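Local coordinates for SPBc2 prophage-derived uncharacterized protein YomS (Bacillus subtilis, PDB 6I5O), which is of unknown function, but belongs to the lytic cassette of the SPbeta prophage and adopts an all-beta fold within a multi-subunit assembly, at residues V59-K73 against Y88-E102. Numbering follows the deposited sequence. Where two conformers were deposited one is given.
Sequences VDENGEKTALSGTNK and YWDFDIAGLFKVMFE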
loop_
_atom_site.group_PDB
_atom_site.type_symbol
_atom_site.label_atom_id
_atom_site.label_comp_id
_atom_site.label_asym_id
_atom_site.label_seq_id
_atom_site.Cartn_x
_atom_site.Cartn_y
_atom_site.Cartn_z
ATOM N N VAL A 59 -8.037 -2.709 21.558
ATOM C CA VAL A 59 -9.073 -2.949 22.572
ATOM C C VAL A 59 -10.433 -2.922 21.875
ATOM O O VAL A 59 -10.715 -1.992 21.158
ATOM C CB VAL A 59 -8.993 -1.916 23.712
ATOM C CG1 VAL A 59 -10.037 -2.217 24.780
ATOM C CG2 VAL A 59 -7.610 -1.861 24.297
ATOM N N ASP A 60 -11.257 -3.926 22.128
ATOM C CA ASP A 60 -12.593 -3.960 21.536
ATOM C C ASP A 60 -13.644 -3.285 22.420
ATOM O O ASP A 60 -13.327 -2.784 23.491
ATOM C CB ASP A 60 -12.964 -5.384 21.101
ATOM C CG ASP A 60 -13.319 -6.371 22.177
ATOM O OD1 ASP A 60 -13.483 -5.938 23.345
ATOM O OD2 ASP A 60 -13.483 -7.611 21.830
ATOM N N GLU A 61 -14.879 -3.282 21.970
ATOM C CA GLU A 61 -15.995 -2.556 22.645
ATOM C C GLU A 61 -16.274 -3.177 24.009
ATOM O O GLU A 61 -16.928 -2.509 24.809
ATOM C CB GLU A 61 -17.239 -2.544 21.753
ATOM C CG GLU A 61 -17.181 -1.385 20.755
ATOM C CD GLU A 61 -18.435 -1.036 19.949
ATOM O OE1 GLU A 61 -18.801 -1.936 19.146
ATOM O OE2 GLU A 61 -19.020 0.124 20.098
ATOM N N ASN A 62 -15.857 -4.416 24.247
ATOM C CA ASN A 62 -16.067 -5.093 25.558
ATOM C C ASN A 62 -14.860 -4.941 26.478
ATOM O O ASN A 62 -14.880 -5.453 27.588
ATOM C CB ASN A 62 -16.376 -6.566 25.366
ATOM C CG ASN A 62 -17.658 -6.753 24.599
ATOM O OD1 ASN A 62 -17.722 -7.547 23.652
ATOM N ND2 ASN A 62 -18.670 -5.956 24.910
ATOM N N GLY A 63 -13.812 -4.311 26.038
ATOM C CA GLY A 63 -12.597 -4.086 26.830
ATOM C C GLY A 63 -11.586 -5.188 26.703
ATOM O O GLY A 63 -10.600 -5.139 27.406
ATOM N N GLU A 64 -11.770 -6.182 25.842
ATOM C CA GLU A 64 -10.757 -7.219 25.662
ATOM C C GLU A 64 -9.541 -6.595 24.960
ATOM O O GLU A 64 -9.681 -5.852 23.974
ATOM C CB GLU A 64 -11.301 -8.381 24.854
ATOM C CG GLU A 64 -10.333 -9.529 24.784
ATOM C CD GLU A 64 -10.895 -10.817 24.200
ATOM O OE1 GLU A 64 -11.556 -10.741 23.137
ATOM O OE2 GLU A 64 -10.791 -11.875 24.827
ATOM N N LYS A 65 -8.352 -6.859 25.487
ATOM C CA LYS A 65 -7.061 -6.371 24.961
ATOM C C LYS A 65 -6.384 -7.455 24.140
ATOM O O LYS A 65 -6.374 -8.585 24.517
ATOM C CB LYS A 65 -6.114 -5.981 26.101
ATOM C CG LYS A 65 -6.619 -4.869 26.981
ATOM C CD LYS A 65 -5.932 -4.811 28.317
ATOM C CE LYS A 65 -4.422 -4.753 28.269
ATOM N NZ LYS A 65 -3.817 -4.545 29.612
ATOM N N THR A 66 -5.864 -7.055 23.005
ATOM C CA THR A 66 -5.186 -7.983 22.064
ATOM C C THR A 66 -3.832 -7.390 21.657
ATOM O O THR A 66 -3.774 -6.228 21.244
ATOM C CB THR A 66 -6.002 -8.183 20.793
ATOM O OG1 THR A 66 -7.374 -8.406 21.092
ATOM C CG2 THR A 66 -5.468 -9.339 19.972
ATOM N N ALA A 67 -2.753 -8.136 21.832
ATOM C CA ALA A 67 -1.424 -7.649 21.446
ATOM C C ALA A 67 -1.449 -7.192 19.975
ATOM O O ALA A 67 -1.969 -7.912 19.104
ATOM C CB ALA A 67 -0.403 -8.724 21.652
ATOM N N LEU A 68 -0.889 -6.026 19.722
ATOM C CA LEU A 68 -0.997 -5.388 18.402
ATOM C C LEU A 68 0.412 -5.137 17.875
ATOM O O LEU A 68 1.174 -4.405 18.515
ATOM C CB LEU A 68 -1.761 -4.075 18.562
ATOM C CG LEU A 68 -1.895 -3.217 17.319
ATOM C CD1 LEU A 68 -2.707 -3.912 16.249
ATOM C CD2 LEU A 68 -2.478 -1.863 17.614
ATOM N N SER A 69 0.757 -5.731 16.740
ATOM C CA SER A 69 2.082 -5.468 16.114
ATOM C C SER A 69 2.052 -4.193 15.272
ATOM O O SER A 69 1.067 -3.893 14.590
ATOM C CB SER A 69 2.535 -6.652 15.315
ATOM O OG SER A 69 3.029 -7.654 16.173
ATOM N N GLY A 70 3.169 -3.503 15.304
ATOM C CA GLY A 70 3.464 -2.357 14.449
ATOM C C GLY A 70 4.876 -2.430 13.965
ATOM O O GLY A 70 5.578 -3.440 14.190
ATOM N N THR A 71 5.243 -1.367 13.262
ATOM C CA THR A 71 6.540 -1.286 12.556
ATOM C C THR A 71 7.369 -0.153 13.140
ATOM O O THR A 71 6.895 0.975 13.204
ATOM C CB THR A 71 6.358 -1.125 11.057
ATOM O OG1 THR A 71 5.506 -2.194 10.589
ATOM C CG2 THR A 71 7.666 -1.135 10.321
ATOM N N ASN A 72 8.599 -0.479 13.536
ATOM C CA ASN A 72 9.536 0.525 14.096
ATOM C C ASN A 72 10.064 1.363 12.930
ATOM O O ASN A 72 10.641 0.765 11.992
ATOM C CB ASN A 72 10.610 -0.213 14.878
ATOM C CG ASN A 72 11.628 0.655 15.545
ATOM O OD1 ASN A 72 11.965 1.742 15.062
ATOM N ND2 ASN A 72 12.177 0.192 16.681
ATOM N N LYS A 73 9.912 2.673 13.005
ATOM C CA LYS A 73 10.323 3.528 11.859
ATOM C C LYS A 73 11.837 3.643 11.760
ATOM O O LYS A 73 12.309 4.111 10.694
ATOM C CB LYS A 73 9.715 4.919 11.934
ATOM C CG LYS A 73 8.224 4.937 11.832
ATOM C CD LYS A 73 7.627 6.298 11.766
ATOM C CE LYS A 73 7.708 6.954 10.431
ATOM N NZ LYS A 73 6.712 6.312 9.524
ATOM N N TYR A 88 9.674 5.608 17.174
ATOM C CA TYR A 88 8.358 5.723 16.532
ATOM C C TYR A 88 7.902 4.325 16.103
ATOM O O TYR A 88 8.690 3.569 15.474
ATOM C CB TYR A 88 8.435 6.609 15.294
ATOM C CG TYR A 88 8.617 8.075 15.611
ATOM C CD1 TYR A 88 7.555 8.934 15.844
ATOM C CD2 TYR A 88 9.882 8.607 15.553
ATOM C CE1 TYR A 88 7.735 10.290 16.082
ATOM C CE2 TYR A 88 10.079 9.961 15.784
ATOM C CZ TYR A 88 9.033 10.799 16.048
ATOM O OH TYR A 88 9.263 12.136 16.241
ATOM N N TRP A 89 6.618 4.046 16.326
ATOM C CA TRP A 89 6.006 2.782 15.876
ATOM C C TRP A 89 4.751 3.110 15.084
ATOM O O TRP A 89 3.886 3.883 15.550
ATOM C CB TRP A 89 5.646 1.916 17.072
ATOM C CG TRP A 89 6.815 1.332 17.761
ATOM C CD1 TRP A 89 7.552 1.908 18.761
ATOM C CD2 TRP A 89 7.403 0.053 17.521
ATOM N NE1 TRP A 89 8.576 1.073 19.122
ATOM C CE2 TRP A 89 8.502 -0.067 18.371
ATOM C CE3 TRP A 89 7.102 -1.006 16.643
ATOM C CZ2 TRP A 89 9.290 -1.214 18.425
ATOM C CZ3 TRP A 89 7.892 -2.129 16.668
ATOM C CH2 TRP A 89 8.947 -2.242 17.582
ATOM N N ASP A 90 4.623 2.483 13.923
ATOM C CA ASP A 90 3.502 2.690 12.982
ATOM C C ASP A 90 2.514 1.526 13.054
ATOM O O ASP A 90 2.941 0.361 13.069
ATOM C CB ASP A 90 4.002 2.782 11.561
ATOM C CG ASP A 90 4.640 4.064 11.169
ATOM O OD1 ASP A 90 4.501 5.068 11.929
ATOM O OD2 ASP A 90 5.384 3.995 10.151
ATOM N N PHE A 91 1.239 1.876 13.052
ATOM C CA PHE A 91 0.160 0.873 13.173
ATOM C C PHE A 91 -0.932 1.166 12.179
ATOM O O PHE A 91 -1.277 2.313 11.934
ATOM C CB PHE A 91 -0.475 0.887 14.562
ATOM C CG PHE A 91 0.486 0.654 15.686
ATOM C CD1 PHE A 91 1.217 1.682 16.242
ATOM C CD2 PHE A 91 0.720 -0.643 16.126
ATOM C CE1 PHE A 91 2.114 1.438 17.248
ATOM C CE2 PHE A 91 1.619 -0.892 17.147
ATOM C CZ PHE A 91 2.320 0.150 17.684
ATOM N N ASP A 92 -1.485 0.094 11.627
ATOM C CA ASP A 92 -2.721 0.147 10.822
ATOM C C ASP A 92 -3.888 -0.127 11.764
ATOM O O ASP A 92 -3.978 -1.232 12.321
ATOM C CB ASP A 92 -2.683 -0.849 9.677
ATOM C CG ASP A 92 -3.980 -0.936 8.885
ATOM O OD1 ASP A 92 -4.988 -0.179 9.113
ATOM O OD2 ASP A 92 -4.002 -1.801 7.969
ATOM N N ILE A 93 -4.688 0.904 11.999
ATOM C CA ILE A 93 -5.723 0.855 13.056
ATOM C C ILE A 93 -7.133 0.990 12.506
ATOM O O ILE A 93 -8.078 1.052 13.298
ATOM C CB ILE A 93 -5.454 1.956 14.098
ATOM C CG1 ILE A 93 -5.615 3.374 13.508
ATOM C CG2 ILE A 93 -4.119 1.762 14.796
ATOM C CD1 ILE A 93 -5.675 4.475 14.512
ATOM N N ALA A 94 -7.321 1.002 11.198
ATOM C CA ALA A 94 -8.597 1.408 10.619
ATOM C C ALA A 94 -9.761 0.561 11.097
ATOM O O ALA A 94 -10.875 1.086 11.184
ATOM C CB ALA A 94 -8.546 1.391 9.117
ATOM N N GLY A 95 -9.510 -0.735 11.308
ATOM C CA GLY A 95 -10.576 -1.663 11.700
ATOM C C GLY A 95 -10.672 -1.942 13.181
ATOM O O GLY A 95 -11.299 -2.968 13.557
ATOM N N LEU A 96 -10.086 -1.089 14.003
ATOM C CA LEU A 96 -10.037 -1.314 15.464
ATOM C C LEU A 96 -10.946 -0.311 16.147
ATOM O O LEU A 96 -11.080 0.813 15.687
ATOM C CB LEU A 96 -8.633 -1.117 16.006
ATOM C CG LEU A 96 -7.561 -1.988 15.378
ATOM C CD1 LEU A 96 -6.208 -1.642 15.984
ATOM C CD2 LEU A 96 -7.869 -3.485 15.584
ATOM N N PHE A 97 -11.561 -0.673 17.280
ATOM C CA PHE A 97 -12.347 0.277 18.069
ATOM C C PHE A 97 -11.435 1.235 18.861
ATOM O O PHE A 97 -11.556 2.453 18.746
ATOM C CB PHE A 97 -13.253 -0.483 19.009
ATOM C CG PHE A 97 -13.961 0.414 19.995
ATOM C CD1 PHE A 97 -14.806 1.407 19.545
ATOM C CD2 PHE A 97 -13.820 0.192 21.366
ATOM C CE1 PHE A 97 -15.444 2.231 20.488
ATOM C CE2 PHE A 97 -14.554 0.938 22.276
ATOM C CZ PHE A 97 -15.297 1.987 21.824
ATOM N N LYS A 98 -10.494 0.671 19.607
ATOM C CA LYS A 98 -9.603 1.461 20.489
ATOM C C LYS A 98 -8.196 0.916 20.390
ATOM O O LYS A 98 -7.992 -0.254 20.076
ATOM C CB LYS A 98 -10.013 1.362 21.944
ATOM C CG LYS A 98 -11.100 2.327 22.374
ATOM C CD LYS A 98 -11.491 2.085 23.810
ATOM C CE LYS A 98 -12.202 3.264 24.428
ATOM N NZ LYS A 98 -12.535 2.987 25.842
ATOM N N VAL A 99 -7.248 1.799 20.703
ATOM C CA VAL A 99 -5.852 1.350 20.923
ATOM C C VAL A 99 -5.377 1.875 22.277
ATOM O O VAL A 99 -5.860 2.927 22.751
ATOM C CB VAL A 99 -4.932 1.765 19.755
ATOM C CG1 VAL A 99 -5.283 1.038 18.473
ATOM C CG2 VAL A 99 -4.928 3.240 19.531
ATOM N N MET A 100 -4.435 1.156 22.835
ATOM C CA MET A 100 -3.897 1.387 24.182
ATOM C C MET A 100 -2.420 1.021 24.179
ATOM O O MET A 100 -2.035 0.047 23.546
ATOM C CB MET A 100 -4.664 0.525 25.191
ATOM C CG MET A 100 -3.970 0.496 26.538
ATOM S SD MET A 100 -4.553 -0.824 27.631
ATOM C CE MET A 100 -6.147 -0.144 27.900
ATOM N N PHE A 101 -1.609 1.812 24.870
ATOM C CA PHE A 101 -0.147 1.577 24.989
ATOM C C PHE A 101 0.175 1.491 26.460
ATOM O O PHE A 101 0.258 2.569 27.098
ATOM C CB PHE A 101 0.609 2.703 24.291
ATOM C CG PHE A 101 0.435 2.575 22.816
ATOM C CD1 PHE A 101 -0.712 3.050 22.174
ATOM C CD2 PHE A 101 1.320 1.793 22.073
ATOM C CE1 PHE A 101 -0.967 2.729 20.855
ATOM C CE2 PHE A 101 1.080 1.515 20.751
ATOM C CZ PHE A 101 -0.061 1.964 20.153
ATOM N N GLU A 102 0.283 0.292 26.982
ATOM C CA GLU A 102 0.405 0.057 28.428
ATOM C C GLU A 102 1.869 0.214 28.848
ATOM O O GLU A 102 2.753 -0.445 28.261
ATOM C CB GLU A 102 -0.044 -1.354 28.767
ATOM C CG GLU A 102 0.089 -1.664 30.262
ATOM C CD GLU A 102 -0.522 -2.963 30.681
ATOM O OE1 GLU A 102 -1.159 -3.642 29.828
ATOM O OE2 GLU A 102 -0.551 -3.204 31.900
HETATM O O HOH W 1 -0.124 -2.378 12.394
HETATM O O HOH W 2 2.788 -1.596 10.941
HETATM O O HOH W 3 11.837 4.475 15.812
#
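Double bending of the K73 chain (chi3 79°, chi4 74°) curls its ammonium back onto D90, where NZ forms a salt bridge with the syn lone pair of OD2 at 2.7 Å. In N72, CG anti to the backbone N (chi1 -179°) brings the amide alongside the indole of W89, with ND2 3.7 Å from CZ2; strand pairing sets N72 CB over one face of the six-membered ring, a CH-pi contact. N72 and W89 share one face of an antiparallel sheet, T71 and D90 the other. Here strand 65-72 pairs with 87-92: T71 and D90 exchange two backbone bonds, and K73 N donates almost straight to Y88 O. Water 2 links T71 OG1 and D90 O. Between the two strand pairings, L68 CD2 packs against F91 CD2 at 3.7 Å and, more distantly, L96 and V99. At the other end V59, closing strand 51-59, pairs with K98 of strand 98-107 (N to O 2.9 Å), while E61 CG sits 3.6 Å above the centre of the F97 ring. K65 NZ forms salt bridges with E102 OE1 (2.8 Å) and E29. Hydrogen bonds from D90 OD1 to T42 and from K73 NZ to the D92 carbonyl of a third subunit thus tie one salt bridge to strand 40-46 and the subunit interface.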